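Side-chain contacts in separin (Saccharomyces cerevisiae, PDB 5U1T), which cleaves the MCD1/SCC1 subunit of cohesin at the onset of anaphase, as a caspase-like protease kept inactive by securin for most of the cell cycle: residues Q109-S112 with L113-L117; D120-T123 with W124-Y127; T1049-I1052 with L1053-T1057; L1315-L1318 with L1319-E1323. All coordinates share one frame; numbering follows the deposited sequence.

The four contacts form two pairs at opposite sides of the chain's centre. Interactions 1 and 2 adjoin in the sequence, their centres 15 Å apart, and follow each other between helices 91-103 and 129-142. Interactions 3 and 4 are far apart in sequence but touch in space, their centres 12 Å apart. The ring of His-1321 lies against the backbone of 1053-1057, with His-1321 NE2 2.8 Å from Ser-1054 O, and Asn-1055 O packs on Phe-1320 CB at 3.1 Å. The nearest atoms of interactions 2 and 3 are about 87 Å apart. All four contacts lie away from Cys-1497, the active-site residue assigned by similarity.

Interaction 1 of 4, residues Q109-S112 with L113-L117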
# COMPACT_ATOMS: atom_id res chain seq x y z
N GLN A 109 30.57 -27.01 37.63
CA GLN A 109 30.00 -27.87 38.66
C GLN A 109 31.10 -28.39 39.55
O GLN A 109 32.24 -28.52 39.11
CB GLN A 109 29.22 -29.01 38.02
CG GLN A 109 28.00 -28.54 37.26
CD GLN A 109 26.95 -27.94 38.17
OE1 GLN A 109 26.78 -26.71 38.24
NE2 GLN A 109 26.23 -28.81 38.89
N ALA A 110 30.77 -28.66 40.80
CA ALA A 110 31.78 -29.17 41.73
C ALA A 110 31.31 -30.51 42.27
O ALA A 110 30.10 -30.72 42.46
CB ALA A 110 32.03 -28.18 42.86
N HIS A 111 32.24 -31.42 42.50
CA HIS A 111 31.86 -32.64 43.18
C HIS A 111 32.90 -33.02 44.23
O HIS A 111 33.04 -34.18 44.61
CB HIS A 111 31.63 -33.78 42.17
CG HIS A 111 32.66 -33.87 41.10
ND1 HIS A 111 32.44 -33.38 39.82
CD2 HIS A 111 33.90 -34.43 41.09
CE1 HIS A 111 33.52 -33.62 39.09
NE2 HIS A 111 34.42 -34.25 39.83
N SER A 112 33.61 -32.00 44.71
CA SER A 112 34.48 -32.07 45.87
C SER A 112 34.75 -30.67 46.38
O SER A 112 34.49 -29.68 45.68
CB SER A 112 35.80 -32.79 45.53
OG SER A 112 36.68 -31.96 44.79
N LEU A 113 35.30 -30.56 47.59
CA LEU A 113 35.62 -29.25 48.12
C LEU A 113 36.78 -28.65 47.34
O LEU A 113 36.97 -27.44 47.31
CB LEU A 113 35.93 -29.33 49.61
CG LEU A 113 34.73 -29.51 50.55
CD1 LEU A 113 35.16 -29.37 52.02
CD2 LEU A 113 33.62 -28.51 50.20
N LYS A 114 37.55 -29.51 46.68
CA LYS A 114 38.71 -29.07 45.93
C LYS A 114 38.27 -28.22 44.74
O LYS A 114 38.95 -27.27 44.35
CB LYS A 114 39.53 -30.28 45.49
CG LYS A 114 40.52 -30.05 44.37
CD LYS A 114 40.27 -31.08 43.28
CE LYS A 114 41.24 -30.97 42.12
NZ LYS A 114 40.82 -31.90 41.03
N ASN A 115 37.11 -28.57 44.20
CA ASN A 115 36.52 -27.84 43.07
C ASN A 115 36.03 -26.43 43.48
O ASN A 115 36.18 -25.47 42.73
CB ASN A 115 35.37 -28.66 42.46
CG ASN A 115 35.84 -29.94 41.75
OD1 ASN A 115 36.93 -30.00 41.16
ND2 ASN A 115 35.00 -30.97 41.78
N ILE A 116 35.44 -26.33 44.68
CA ILE A 116 35.12 -25.06 45.31
C ILE A 116 36.35 -24.18 45.45
O ILE A 116 36.38 -23.05 44.94
CB ILE A 116 34.51 -25.28 46.72
CG1 ILE A 116 33.23 -26.11 46.62
CG2 ILE A 116 34.27 -23.95 47.44
CD1 ILE A 116 32.24 -25.65 45.55
N LEU A 117 37.37 -24.70 46.12
CA LEU A 117 38.62 -23.99 46.37
C LEU A 117 39.27 -23.38 45.13
O LEU A 117 39.73 -22.26 45.18
CB LEU A 117 39.63 -24.94 47.05
CG LEU A 117 39.28 -25.35 48.48
CD1 LEU A 117 40.26 -26.37 49.00
CD2 LEU A 117 39.22 -24.14 49.38
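Ser-112 holds OG between its backbone N and carbonyl carbon (chi1 76°), which places the hydroxyl oxygen beside the N-H groups of Lys-114 and Asn-115. Asn-115 has CG beside its own N, opposite the carbonyl carbon (chi1 -68°), and its side chain folds back over the incoming loop. Ser-112 OG accepts weak hydrogen bonds from Lys-114 N at 3.2 Å and from Asn-115 N at 3.5 Å. Asn-115 N also makes a weak bond to Ser-112 O. One end of the Asn-115 amide, whichever atom it carries, sits over the centre of one face of the His-111 imidazole, with the two planes 83° apart. Nearer the backbone, Asn-115 CB rests on Ala-110 CB at 3.4 Å. Replacing Asn-115 by an alanine would keep this CB contact, but would probably take the amide off that imidazole face and leave the His-111 ring freer to turn. Ala-110 CB also meets Ile-116 CD1 at 3.7 Å, a small apolar contact. Ile-116 continues inward onto Ile-98 and Phe-102 of helix 91-103, while Leu-113 packs on Ile-139 of helix 129-142. Ala-110 N is bonded to Asn-103 OD1, which ties the loop back to the preceding helix. Ser-112 is thus a serine N-cap, a motif that opens helices, here the short helix 113-117.

Interaction 2 of 4, residues D120-T123 with W124-Y127; sequences DFST and WNDY
Hydrogen bonds between side chain and backbone carry most of this contact, and Asn-125 makes two of them with residues 120-122. Asn-125 ND2 donates to Asp-120 O at 3.3 Å. That bond is nearly straight (169°), and the acceptor lies in the plane of the amide. ND2 also bonds to Asn-106 OD1 in the preceding loop. Asn-125 OD1 accepts from Ser-122 N at 3.1 Å, with the donor standing above the carbonyl plane. The Asn-125 CG sits between backbone N and carbonyl carbon (chi1 68°), which brings the amide back over the chain before it. Ser-122 OG accepts from Trp-124 N at 3.0 Å.

Backbone bonds close the same bend. Ser-122 O takes Asn-125 N at 3.2 Å and, more weakly, Asp-126 N at 2.9 Å. Together with the bond from Trp-124 N to Ser-122 OG, they form an ST motif in the loop between helices 113-117 and 129-142.

Van der Waals contacts flank the turn. Asp-126 CB meets the edge of the Phe-121 ring, 3.7 Å from Phe-121 CD2 and near the ring plane. Thr-123 CG2 lies over one face of the Trp-124 indole, 4.1 Å from Trp-124 CD1, while Ser-122 OG is at the indole edge.

Two charged or aromatic groups reach outside the turn. Asp-120 forms a salt bridge with Arg-162. Trp-124 NE1 donates to Tyr-462 O, and its ring meets those of Tyr-462 and Trp-68 edge to face.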
# COMPACT_ATOMS: atom_id res chain seq x y z
N ASP A 120 37.11 -20.15 39.81
CA ASP A 120 37.33 -18.76 39.46
C ASP A 120 36.21 -17.85 39.92
O ASP A 120 35.07 -18.28 40.12
CB ASP A 120 37.50 -18.63 37.96
CG ASP A 120 38.91 -18.86 37.54
OD1 ASP A 120 39.76 -17.98 37.82
OD2 ASP A 120 39.18 -19.92 36.94
N PHE A 121 36.53 -16.57 40.11
CA PHE A 121 35.50 -15.56 40.32
C PHE A 121 34.73 -15.30 39.03
O PHE A 121 35.32 -15.27 37.95
CB PHE A 121 36.10 -14.27 40.83
CG PHE A 121 36.53 -14.31 42.27
CD1 PHE A 121 37.78 -14.81 42.62
CD2 PHE A 121 35.70 -13.83 43.27
CE1 PHE A 121 38.19 -14.84 43.96
CE2 PHE A 121 36.11 -13.85 44.61
CZ PHE A 121 37.35 -14.35 44.95
N SER A 122 33.42 -15.13 39.14
CA SER A 122 32.59 -14.60 38.06
C SER A 122 31.51 -13.72 38.67
O SER A 122 31.34 -13.69 39.88
CB SER A 122 31.95 -15.72 37.25
OG SER A 122 30.81 -16.21 37.93
N THR A 123 30.75 -13.03 37.83
CA THR A 123 29.67 -12.19 38.35
C THR A 123 28.63 -13.06 39.07
O THR A 123 27.91 -12.60 39.96
CB THR A 123 29.00 -11.33 37.22
OG1 THR A 123 27.92 -10.57 37.76
CG2 THR A 123 28.48 -12.21 36.09
N TRP A 124 28.57 -14.33 38.68
CA TRP A 124 27.59 -15.25 39.26
C TRP A 124 27.85 -15.58 40.72
O TRP A 124 26.90 -15.82 41.47
CB TRP A 124 27.53 -16.53 38.43
CG TRP A 124 26.91 -16.26 37.10
CD1 TRP A 124 27.54 -16.15 35.90
CD2 TRP A 124 25.52 -16.02 36.85
NE1 TRP A 124 26.63 -15.87 34.91
CE2 TRP A 124 25.38 -15.78 35.46
CE3 TRP A 124 24.38 -15.99 37.65
CZ2 TRP A 124 24.15 -15.51 34.87
CZ3 TRP A 124 23.15 -15.73 37.05
CH2 TRP A 124 23.04 -15.49 35.67
N ASN A 125 29.12 -15.58 41.12
CA ASN A 125 29.48 -16.00 42.47
C ASN A 125 30.34 -15.03 43.30
O ASN A 125 30.60 -15.29 44.49
CB ASN A 125 30.19 -17.37 42.43
CG ASN A 125 31.59 -17.30 41.78
OD1 ASN A 125 32.29 -16.29 41.83
ND2 ASN A 125 32.00 -18.42 41.18
N ASP A 126 30.79 -13.92 42.70
CA ASP A 126 31.87 -13.14 43.33
C ASP A 126 31.45 -12.38 44.59
O ASP A 126 32.28 -11.81 45.29
CB ASP A 126 32.49 -12.17 42.32
CG ASP A 126 31.53 -11.12 41.84
OD1 ASP A 126 30.41 -11.04 42.39
OD2 ASP A 126 31.91 -10.36 40.92
N TYR A 127 30.15 -12.39 44.88
CA TYR A 127 29.63 -11.80 46.11
C TYR A 127 29.57 -12.81 47.27
O TYR A 127 29.12 -12.47 48.35
CB TYR A 127 28.25 -11.20 45.84
CG TYR A 127 27.16 -12.18 45.43
CD1 TYR A 127 26.36 -12.80 46.39
CD2 TYR A 127 26.92 -12.49 44.08
CE1 TYR A 127 25.36 -13.70 46.03
CE2 TYR A 127 25.90 -13.38 43.71
CZ TYR A 127 25.12 -13.97 44.68
OH TYR A 127 24.12 -14.86 44.35

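Interaction 3 of 4, residues T1049-I1052 with L1053-T1057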
# COMPACT_ATOMS: atom_id res chain seq x y z
N THR A 1049 -26.62 31.82 -21.04
CA THR A 1049 -26.25 33.18 -20.70
C THR A 1049 -26.21 34.06 -21.96
O THR A 1049 -26.66 35.20 -21.94
CB THR A 1049 -24.90 33.23 -19.96
OG1 THR A 1049 -25.00 32.44 -18.78
CG2 THR A 1049 -24.51 34.67 -19.57
N LEU A 1050 -25.69 33.51 -23.05
CA LEU A 1050 -25.63 34.24 -24.31
C LEU A 1050 -27.03 34.52 -24.83
O LEU A 1050 -27.33 35.61 -25.31
CB LEU A 1050 -24.83 33.46 -25.34
CG LEU A 1050 -24.62 34.28 -26.61
CD1 LEU A 1050 -23.82 35.52 -26.29
CD2 LEU A 1050 -23.97 33.46 -27.71
N THR A 1051 -27.89 33.52 -24.72
CA THR A 1051 -29.26 33.62 -25.18
C THR A 1051 -30.02 34.68 -24.39
O THR A 1051 -30.66 35.54 -25.00
CB THR A 1051 -29.96 32.27 -25.08
OG1 THR A 1051 -29.25 31.32 -25.88
CG2 THR A 1051 -31.39 32.36 -25.56
N ILE A 1052 -29.96 34.64 -23.06
CA ILE A 1052 -30.61 35.70 -22.28
C ILE A 1052 -30.06 37.06 -22.64
O ILE A 1052 -30.81 38.00 -22.88
CB ILE A 1052 -30.43 35.54 -20.78
CG1 ILE A 1052 -30.74 34.11 -20.33
CG2 ILE A 1052 -31.29 36.55 -20.06
CD1 ILE A 1052 -32.14 33.71 -20.56
N LEU A 1053 -28.74 37.18 -22.70
CA LEU A 1053 -28.12 38.45 -23.00
C LEU A 1053 -28.58 39.06 -24.33
O LEU A 1053 -28.87 40.26 -24.39
CB LEU A 1053 -26.60 38.30 -23.02
CG LEU A 1053 -25.95 38.95 -21.81
CD1 LEU A 1053 -24.51 38.50 -21.71
CD2 LEU A 1053 -26.03 40.45 -21.93
N SER A 1054 -28.65 38.24 -25.37
CA SER A 1054 -28.93 38.72 -26.71
C SER A 1054 -30.39 39.09 -26.92
O SER A 1054 -30.71 39.90 -27.78
CB SER A 1054 -28.56 37.66 -27.72
OG SER A 1054 -29.18 36.47 -27.30
N ASN A 1055 -31.27 38.50 -26.12
CA ASN A 1055 -32.67 38.86 -26.15
C ASN A 1055 -32.99 40.12 -25.35
O ASN A 1055 -34.11 40.61 -25.38
CB ASN A 1055 -33.51 37.69 -25.64
CG ASN A 1055 -33.75 36.65 -26.69
OD1 ASN A 1055 -34.71 36.72 -27.44
ND2 ASN A 1055 -32.86 35.67 -26.76
N ILE A 1056 -31.97 40.67 -24.68
CA ILE A 1056 -32.11 41.70 -23.64
C ILE A 1056 -31.34 42.97 -24.00
O ILE A 1056 -31.68 44.08 -23.57
CB ILE A 1056 -31.65 41.10 -22.27
CG1 ILE A 1056 -32.83 40.38 -21.60
CG2 ILE A 1056 -30.94 42.08 -21.34
CD1 ILE A 1056 -34.09 41.12 -21.66
N THR A 1057 -30.30 42.81 -24.82
CA THR A 1057 -29.43 43.91 -25.22
C THR A 1057 -28.72 43.47 -26.50
O THR A 1057 -28.95 42.37 -26.99
CB THR A 1057 -28.42 44.30 -24.10
OG1 THR A 1057 -27.51 45.29 -24.57
CG2 THR A 1057 -27.63 43.09 -23.65
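Thr-1051 and Asn-1055 meet toward the C-terminal end of helix 1036-1054, one helical turn apart. Their side chains lie side by side and point the same way, with Thr-1051 CG2 3.8 Å from Asn-1055 ND2. The amide doubles back onto the helix. Asn-1055 ND2 donates to Thr-1051 O at 2.8 Å, and the bond is almost perfectly straight (178°), with the acceptor in the plane of the amide. The CG of Asn-1055 stands beside its backbone N (chi1 -81°), which lets the amide reach that carbonyl. Asn-1055 N bonds to Thr-1051 O at 3.2 Å. ND2 has a further acceptor in Gly-961 O of strand 960-962. Replacing Asn-1055 by a leucine would probably leave Thr-1051 O without its second donor and Gly-961 O without this one, and so remove a polar tie between helix and strand.

Ser-1054 sits over the same turn. Ser-1054 OG lies 2.8 Å from Leu-1050 O and 2.9 Å from Thr-1051 O, and its single proton can serve either. Ser-1054 N bonds to Leu-1050 O, and Leu-1053 N to Thr-1049 O, in the ordinary helical pattern. Between the two segments the apolar contact is slight: Ile-1052 CG2 and Ile-1056 CG1 are 4.4 Å apart. Both isoleucines also pack on Met-955 of helix 950-955, and Leu-1053 packs on Leu-1019 of helix 1012-1028. Thr-1051 O, already bonded to Asn-1055 N, is thus gripped by a second donor, ND2, from the opposite face of its plane, and the Ser-1054 hydroxyl finds acceptors in the backbone of its own helix.

Interaction 4 of 4, residues L1315-L1318 with L1319-E1323; sequences LDIL and LFHGE
Leu-1318 and Glu-1323 meet across the Schellman motif that ends helix 1303-1320. Glu-1323 N donates to Leu-1318 O at 2.7 Å, and inside it Gly-1322 N donates to Leu-1319 O at 3.0 Å. The two side chains then run side by side, with Glu-1323 CB 3.9 Å from Leu-1318 CB and Glu-1323 OE1 3.8 Å from Leu-1318 CD1. Glu-1323 CG is opposite the backbone N (chi1 -164°) and the chain stays extended, which carries the carboxylate past the leucine to a salt bridge between OE2 and Arg-1273 of helix 1271-1275.

Gly-1322 is the C-prime residue of the motif. Its phi is positive (104°), and a side chain there would press on the carbonyl oxygen of His-1321. Without a side chain the residue can take up this angle, and the chain leaves the helix here.

His-1321, the first residue to depart from helical angles, still bonds to the last turn. His-1321 ND1 donates to Ile-1317 O at 3.3 Å, with that oxygen at the ring edge and in the ring plane. His-1321 N makes a weaker bond to the same oxygen.

Asp-1316 and Phe-1320 also point the same way. Asp-1316 O lies 3.2 Å above one face of the Phe-1320 ring plane, offset toward the rim, and accepts the backbone N of the same phenylalanine. Asp-1316 CB touches Phe-1320 CE2 at 3.7 Å, and carboxylate and ring planes are 30° apart. The carboxylate itself is held by Ser-958, which bonds to OD2.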
# COMPACT_ATOMS: atom_id res chain seq x y z
N LEU A 1315 -43.78 38.49 -30.64
CA LEU A 1315 -44.11 39.40 -29.56
C LEU A 1315 -43.09 39.30 -28.43
O LEU A 1315 -42.67 40.31 -27.87
CB LEU A 1315 -45.52 39.12 -29.03
CG LEU A 1315 -46.68 39.32 -30.00
CD1 LEU A 1315 -48.00 39.22 -29.28
CD2 LEU A 1315 -46.55 40.63 -30.70
N ASP A 1316 -42.68 38.08 -28.11
CA ASP A 1316 -41.69 37.88 -27.07
C ASP A 1316 -40.36 38.52 -27.46
O ASP A 1316 -39.76 39.20 -26.65
CB ASP A 1316 -41.51 36.39 -26.77
CG ASP A 1316 -42.51 35.87 -25.76
OD1 ASP A 1316 -43.25 36.67 -25.16
OD2 ASP A 1316 -42.55 34.65 -25.55
N ILE A 1317 -39.90 38.33 -28.70
CA ILE A 1317 -38.66 38.97 -29.13
C ILE A 1317 -38.72 40.48 -28.91
O ILE A 1317 -37.79 41.07 -28.36
CB ILE A 1317 -38.35 38.73 -30.61
CG1 ILE A 1317 -38.24 37.23 -30.93
CG2 ILE A 1317 -37.08 39.50 -31.01
CD1 ILE A 1317 -37.79 36.91 -32.36
N LEU A 1318 -39.82 41.10 -29.31
CA LEU A 1318 -39.96 42.53 -29.13
C LEU A 1318 -40.07 42.90 -27.66
O LEU A 1318 -39.52 43.91 -27.24
CB LEU A 1318 -41.19 43.03 -29.89
CG LEU A 1318 -41.19 42.60 -31.35
CD1 LEU A 1318 -42.51 42.99 -32.01
CD2 LEU A 1318 -40.00 43.21 -32.08
N LEU A 1319 -40.77 42.09 -26.88
CA LEU A 1319 -40.94 42.36 -25.45
C LEU A 1319 -39.61 42.39 -24.67
O LEU A 1319 -39.38 43.32 -23.88
CB LEU A 1319 -41.88 41.33 -24.81
CG LEU A 1319 -42.00 41.40 -23.29
CD1 LEU A 1319 -42.36 42.81 -22.87
CD2 LEU A 1319 -43.02 40.40 -22.75
N PHE A 1320 -38.75 41.39 -24.87
CA PHE A 1320 -37.55 41.26 -24.05
C PHE A 1320 -36.57 42.34 -24.44
O PHE A 1320 -35.80 42.81 -23.62
CB PHE A 1320 -36.93 39.87 -24.18
CG PHE A 1320 -37.87 38.76 -23.85
CD1 PHE A 1320 -38.77 38.90 -22.80
CD2 PHE A 1320 -37.90 37.59 -24.60
CE1 PHE A 1320 -39.66 37.89 -22.49
CE2 PHE A 1320 -38.79 36.58 -24.29
CZ PHE A 1320 -39.68 36.73 -23.24
N HIS A 1321 -36.64 42.77 -25.69
CA HIS A 1321 -35.82 43.89 -26.13
C HIS A 1321 -36.43 45.27 -25.81
O HIS A 1321 -35.91 46.29 -26.27
CB HIS A 1321 -35.56 43.79 -27.62
CG HIS A 1321 -34.40 42.92 -27.98
ND1 HIS A 1321 -34.56 41.62 -28.41
CD2 HIS A 1321 -33.07 43.16 -27.96
CE1 HIS A 1321 -33.37 41.10 -28.65
NE2 HIS A 1321 -32.45 42.01 -28.38
N GLY A 1322 -37.51 45.32 -25.04
CA GLY A 1322 -38.08 46.58 -24.59
C GLY A 1322 -39.35 47.12 -25.25
O GLY A 1322 -39.78 48.24 -24.94
N GLU A 1323 -39.95 46.38 -26.17
CA GLU A 1323 -41.18 46.84 -26.80
C GLU A 1323 -42.39 46.15 -26.18
O GLU A 1323 -42.68 44.99 -26.50
CB GLU A 1323 -41.17 46.60 -28.31
CG GLU A 1323 -42.22 47.38 -29.03
CD GLU A 1323 -42.35 46.96 -30.48
OE1 GLU A 1323 -43.44 46.48 -30.86
OE2 GLU A 1323 -41.35 47.10 -31.23